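Local coordinates for protein L-glyceraldehyde 3-phosphate reductase (Clostridium beijerinckii, PDB 6HG6) that binds NADPH and probably acts as an aldo-keto reductase that reduces aldehydes such as furfural, at residues A[42-45]-A[46-50]; A[299-302]-A[303-306]. All coordinates share one frame; numbering follows the deposited sequence.

Interaction 1 of 2, residues A[42-45]-A[46-50]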
loop_
_atom_site.group_PDB
_atom_site.type_symbol
_atom_site.label_atom_id
_atom_site.label_comp_id
_atom_site.label_asym_id
_atom_site.label_seq_id
_atom_site.Cartn_x
_atom_site.Cartn_y
_atom_site.Cartn_z
ATOM N N TYR A 42 -1.958 10.294 -19.751
ATOM C CA TYR A 42 -0.775 9.406 -19.802
ATOM C C TYR A 42 0.513 10.144 -19.385
ATOM O O TYR A 42 1.324 9.556 -18.640
ATOM C CB TYR A 42 -0.652 8.766 -21.178
ATOM C CG TYR A 42 0.463 7.762 -21.191
ATOM C CD1 TYR A 42 0.386 6.628 -20.410
ATOM C CD2 TYR A 42 1.617 7.986 -21.919
ATOM C CE1 TYR A 42 1.413 5.702 -20.388
ATOM C CE2 TYR A 42 2.659 7.077 -21.903
ATOM C CZ TYR A 42 2.553 5.930 -21.137
ATOM O OH TYR A 42 3.575 5.015 -21.103
ATOM N N ASN A 43 0.740 11.349 -19.889
ATOM C CA ASN A 43 1.937 12.153 -19.502
ATOM C C ASN A 43 1.940 12.416 -17.985
ATOM O O ASN A 43 3.035 12.318 -17.391
ATOM C CB ASN A 43 2.100 13.399 -20.363
ATOM C CG ASN A 43 2.502 13.059 -21.788
ATOM O OD1 ASN A 43 2.117 13.751 -22.732
ATOM N ND2 ASN A 43 3.266 11.996 -21.973
ATOM N N ASN A 44 0.784 12.658 -17.350
ATOM C CA ASN A 44 0.735 12.877 -15.883
ATOM C C ASN A 44 1.077 11.567 -15.162
ATOM O O ASN A 44 1.814 11.629 -14.183
ATOM C CB ASN A 44 -0.597 13.405 -15.368
ATOM C CG ASN A 44 -0.482 13.880 -13.933
ATOM O OD1 ASN A 44 0.271 14.809 -13.619
ATOM N ND2 ASN A 44 -1.207 13.237 -13.032
ATOM N N MET A 45 0.542 10.422 -15.603
ATOM C CA MET A 45 0.824 9.128 -14.930
ATOM C C MET A 45 2.324 8.850 -14.991
ATOM O O MET A 45 2.875 8.416 -13.973
ATOM C CB MET A 45 0.104 7.963 -15.611
ATOM C CG MET A 45 -1.387 8.087 -15.504
ATOM S SD MET A 45 -2.183 6.613 -16.210
ATOM C CE MET A 45 -2.605 7.187 -17.842
ATOM N N LYS A 46 2.936 9.028 -16.159
ATOM C CA LYS A 46 4.402 8.830 -16.313
ATOM C C LYS A 46 5.138 9.721 -15.338
ATOM O O LYS A 46 6.012 9.207 -14.643
ATOM C CB LYS A 46 4.914 9.154 -17.714
ATOM C CG LYS A 46 4.772 8.034 -18.723
ATOM C CD LYS A 46 4.940 8.493 -20.141
ATOM C CE LYS A 46 6.163 9.331 -20.393
ATOM N NZ LYS A 46 6.093 10.020 -21.706
ATOM N N GLU A 47 4.799 11.009 -15.296
ATOM C CA GLU A 47 5.501 11.980 -14.427
ATOM C C GLU A 47 5.329 11.578 -12.977
ATOM O O GLU A 47 6.287 11.757 -12.195
ATOM C CB GLU A 47 5.044 13.417 -14.695
ATOM C CG GLU A 47 5.553 13.899 -16.017
ATOM C CD GLU A 47 7.073 13.857 -16.164
ATOM O OE1 GLU A 47 7.764 14.264 -15.200
ATOM O OE2 GLU A 47 7.567 13.396 -17.244
ATOM N N LEU A 48 4.180 11.032 -12.599
ATOM C CA LEU A 48 3.976 10.631 -11.186
ATOM C C LEU A 48 4.924 9.467 -10.863
ATOM O O LEU A 48 5.583 9.506 -9.808
ATOM C CB LEU A 48 2.525 10.218 -10.918
ATOM C CG LEU A 48 1.516 11.349 -10.851
ATOM C CD1 LEU A 48 0.101 10.783 -10.695
ATOM C CD2 LEU A 48 1.848 12.264 -9.705
ATOM N N CYS A 49 5.015 8.494 -11.750
ATOM C CA CYS A 49 5.892 7.314 -11.547
ATOM C C CYS A 49 7.356 7.748 -11.511
ATOM O O CYS A 49 8.060 7.291 -10.632
ATOM C CB CYS A 49 5.663 6.269 -12.619
ATOM S SG CYS A 49 4.054 5.461 -12.410
ATOM N N PHE A 50 7.775 8.564 -12.462
ATOM C CA PHE A 50 9.148 9.065 -12.570
ATOM C C PHE A 50 9.473 9.849 -11.298
ATOM O O PHE A 50 10.582 9.689 -10.750
ATOM C CB PHE A 50 9.321 9.951 -13.802
ATOM C CG PHE A 50 9.077 9.257 -15.122
ATOM C CD1 PHE A 50 9.183 7.882 -15.254
ATOM C CD2 PHE A 50 8.916 10.028 -16.266
ATOM C CE1 PHE A 50 8.960 7.262 -16.479
ATOM C CE2 PHE A 50 8.741 9.416 -17.495
ATOM C CZ PHE A 50 8.791 8.044 -17.601
HETATM O O HOH W 1 6.007 12.432 -19.148
#
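Lys46 lays the aliphatic part of its side chain over one face of the Tyr42 ring, one helical turn back. Its CG stands 4.2 Å from the ring centroid and 27° off the ring normal, a CH-pi contact, while Lys46 CD lies lower and farther out, past the ring edge, 3.2 Å from Tyr42 CE2. Tyr42 presents its ring this way because CG is anti to the backbone N (chi1 -174°), which swings the ring forward along the helix. A bend at chi3 of Lys46 (49°) then turns the chain so that its ammonium end runs beside the side chain of Asn43, pointing the same way; Lys46 NZ and Asn43 ND2, both donors, are merely neighbours at 3.5 Å. Arg79 adds a cation-pi contact to Tyr42 from helix 72-85.

On the far side of the helix, Asn44 and Leu48 meet through the amide nitrogen and a methyl, Asn44 ND2 lying 3.6 Å from Leu48 CD1; that nitrogen has its polar partner in Ser300. A water bridges Glu47 OE2, at 2.6 Å, and more weakly Asn43 O. Beneath these side chains the carbonyls of residues 42 to 45 each accept the N-H four residues on. This is the i to i+4 pattern of an alpha-helix, here the opening turns of helix 42-54 in the first beta-alpha-beta unit of the TIM barrel.

Interaction 2 of 2, residues A[299-302]-A[303-306]. With NDP (NADPH dihydro-nicotinamide-adenine-dinucleotide phosphate), chain B.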
loop_
_atom_site.group_PDB
_atom_site.type_symbol
_atom_site.label_atom_id
_atom_site.label_comp_id
_atom_site.label_asym_id
_atom_site.label_seq_id
_atom_site.Cartn_x
_atom_site.Cartn_y
_atom_site.Cartn_z
ATOM N N ALA A 299 -1.265 10.047 -5.369
ATOM C CA ALA A 299 -1.044 11.433 -5.799
ATOM C C ALA A 299 -1.733 11.683 -7.132
ATOM O O ALA A 299 -1.851 10.740 -7.903
ATOM C CB ALA A 299 0.423 11.695 -5.919
ATOM N N SER A 300 -2.196 12.914 -7.352
ATOM C CA SER A 300 -2.715 13.400 -8.656
ATOM C C SER A 300 -1.635 14.258 -9.316
ATOM O O SER A 300 -1.693 14.478 -10.535
ATOM C CB SER A 300 -4.029 14.164 -8.512
ATOM O OG SER A 300 -3.916 15.201 -7.557
ATOM N N LYS A 301 -0.680 14.768 -8.537
ATOM C CA LYS A 301 0.345 15.678 -9.092
ATOM C C LYS A 301 1.675 15.416 -8.383
ATOM O O LYS A 301 1.702 15.001 -7.226
ATOM C CB LYS A 301 -0.166 17.120 -9.058
ATOM C CG LYS A 301 -0.420 17.701 -7.682
ATOM C CD LYS A 301 -1.123 19.059 -7.752
ATOM C CE LYS A 301 -1.233 19.747 -6.408
ATOM N NZ LYS A 301 -2.186 20.881 -6.459
ATOM N N PRO A 302 2.798 15.587 -9.115
ATOM C CA PRO A 302 4.147 15.320 -8.592
ATOM C C PRO A 302 4.483 16.057 -7.287
ATOM O O PRO A 302 5.100 15.459 -6.420
ATOM C CB PRO A 302 5.074 15.846 -9.699
ATOM C CG PRO A 302 4.224 15.667 -10.961
ATOM C CD PRO A 302 2.837 16.079 -10.504
ATOM N N SER A 303 3.986 17.276 -7.113
ATOM C CA SER A 303 4.287 18.083 -5.903
ATOM C C SER A 303 3.843 17.313 -4.654
ATOM O O SER A 303 4.473 17.501 -3.605
ATOM C CB SER A 303 3.657 19.461 -5.964
ATOM O OG SER A 303 2.251 19.357 -6.122
ATOM N N GLN A 304 2.791 16.490 -4.729
ATOM C CA GLN A 304 2.311 15.741 -3.545
ATOM C C GLN A 304 3.331 14.682 -3.160
ATOM O O GLN A 304 3.539 14.480 -1.964
ATOM C CB GLN A 304 0.939 15.130 -3.757
ATOM C CG GLN A 304 -0.113 16.221 -3.896
ATOM C CD GLN A 304 -1.421 15.681 -4.407
ATOM O OE1 GLN A 304 -1.454 14.634 -5.047
ATOM N NE2 GLN A 304 -2.483 16.446 -4.188
ATOM N N ILE A 305 3.956 14.029 -4.137
ATOM C CA ILE A 305 5.012 13.041 -3.829
ATOM C C ILE A 305 6.164 13.778 -3.127
ATOM O O ILE A 305 6.632 13.318 -2.087
ATOM C CB ILE A 305 5.441 12.338 -5.121
ATOM C CG1 ILE A 305 4.240 11.590 -5.706
ATOM C CG2 ILE A 305 6.608 11.398 -4.856
ATOM C CD1 ILE A 305 4.504 10.864 -7.000
ATOM N N ILE A 306 6.641 14.838 -3.738
ATOM C CA ILE A 306 7.818 15.601 -3.249
ATOM C C ILE A 306 7.552 16.094 -1.815
ATOM O O ILE A 306 8.437 15.936 -0.984
ATOM C CB ILE A 306 8.141 16.703 -4.272
ATOM C CG1 ILE A 306 8.633 16.051 -5.565
ATOM C CG2 ILE A 306 9.154 17.682 -3.712
ATOM C CD1 ILE A 306 8.664 16.949 -6.775
HETATM P PA NDP B . -3.847 8.495 0.734
HETATM O O1A NDP B . -4.650 8.316 1.979
HETATM O O2A NDP B . -2.376 8.764 0.711
HETATM O O5B NDP B . -4.587 9.540 -0.239
HETATM C C5B NDP B . -3.973 9.887 -1.510
HETATM C C4B NDP B . -4.610 11.143 -2.046
HETATM O O4B NDP B . -4.478 12.179 -1.039
HETATM C C3B NDP B . -3.997 11.741 -3.320
HETATM O O3B NDP B . -4.553 11.213 -4.521
HETATM C C2B NDP B . -4.340 13.214 -3.146
HETATM O O2B NDP B . -5.707 13.372 -3.512
HETATM C C1B NDP B . -4.171 13.412 -1.645
HETATM N N9A NDP B . -2.833 13.782 -1.200
HETATM C C8A NDP B . -1.692 13.021 -1.255
HETATM N N7A NDP B . -0.647 13.605 -0.723
HETATM C C5A NDP B . -1.127 14.831 -0.286
HETATM C C6A NDP B . -0.507 15.914 0.368
HETATM N N6A NDP B . 0.779 15.931 0.706
HETATM N N1A NDP B . -1.279 16.990 0.674
HETATM C C2A NDP B . -2.574 16.964 0.332
HETATM N N3A NDP B . -3.264 16.001 -0.276
HETATM C C4A NDP B . -2.477 14.948 -0.562
HETATM O O3 NDP B . -3.963 7.121 -0.112
HETATM P PN NDP B . -5.114 6.396 -0.956
HETATM O O1N NDP B . -5.096 6.991 -2.324
HETATM O O2N NDP B . -6.395 6.326 -0.190
HETATM O O5D NDP B . -4.502 4.906 -1.028
HETATM C C5D NDP B . -3.097 4.770 -1.364
HETATM C C4D NDP B . -2.864 3.410 -1.977
HETATM O O4D NDP B . -3.217 2.392 -1.023
HETATM C C3D NDP B . -3.716 3.052 -3.193
HETATM O O3D NDP B . -3.211 3.684 -4.361
HETATM C C2D NDP B . -3.563 1.527 -3.184
HETATM O O2D NDP B . -2.330 1.158 -3.743
HETATM C C1D NDP B . -3.602 1.202 -1.694
HETATM N N1N NDP B . -4.957 0.802 -1.237
HETATM C C2N NDP B . -5.194 -0.500 -0.867
HETATM C C3N NDP B . -6.456 -1.000 -0.701
HETATM C C7N NDP B . -6.626 -2.442 -0.301
HETATM O O7N NDP B . -5.644 -3.205 -0.233
HETATM N N7N NDP B . -7.869 -2.854 -0.057
HETATM C C4N NDP B . -7.608 -0.059 -0.930
HETATM C C5N NDP B . -7.235 1.359 -1.122
HETATM C C6N NDP B . -5.977 1.734 -1.186
HETATM P P2B NDP B . -6.141 14.788 -4.159
HETATM O O1X NDP B . -5.009 15.481 -4.890
HETATM O O2X NDP B . -7.283 14.428 -5.097
HETATM O O3X NDP B . -6.608 15.566 -2.937
#
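The pocket for the 2'-phosphate of NADPH is built here from the loop after strand 294-297 and the start of helix 302-308. Two side chains reach one phosphate oxygen: Gln304 NE2 donates to O1X of NADPH at 2.8 Å in a nearly straight bond (168°), and Ser300 OG donates to the same O1X at 2.9 Å. The hydroxyl gets there because Ser300 holds OG between its backbone N and carbonyl carbon (chi1 53°). The other end of the Gln304 amide is occupied too, since Ser300 N donates to Gln304 OE1 at 3.0 Å, from a position tilted 19° out of the amide carbonyl plane. With an acceptor for NE2 and a donor for OE1, the flip of the amide is settled. The extended Gln304 chain spans from the helix to the phosphate, and its CB passes 3.7 Å from N7A of the adenine.

Lys301 crosses Gln304 at about a right angle, its CG 4.0 Å from Gln304 CD, and its CG and CE both run alongside Ser303 OG. The backbone ties the turn together: Gln304 N donates to Lys301 O, and Ile306 N to Pro302 O at 3.2 Å. On the inner side Ala299 CB packs 3.8 Å from Ile305 CG1, and both side chains touch Phe30 of the first barrel strand.

Because Ser300 uses its backbone N-H to orient Gln304 and its hydroxyl to bind the phosphate, the two phosphate-binding groups are coupled. Both are neutral donors, so at O1X the phosphate is met by directed hydrogen bonds, an arrangement consistent with recognition of the group that distinguishes NADPH from NADH.

Interaction 1 comes early in the chain, on the helix after the first barrel strand, and interaction 2 late, just after the eighth; yet their centres are only 10 Å apart, because closure of the barrel sets strands 28-31 and 294-297 side by side. They touch directly: Asn44 ND2 lies 2.8 Å from Ser300 O, a probable hydrogen bond, and Leu48 packs on Pro302 and Ile305. Helix 42-54 thus backs the loop and short helix that hold the 2'-phosphate. In this way the 42-50 turns, without bonding the cofactor themselves, form a second shell behind Ser300, where the first and last strands of the barrel close the sheet.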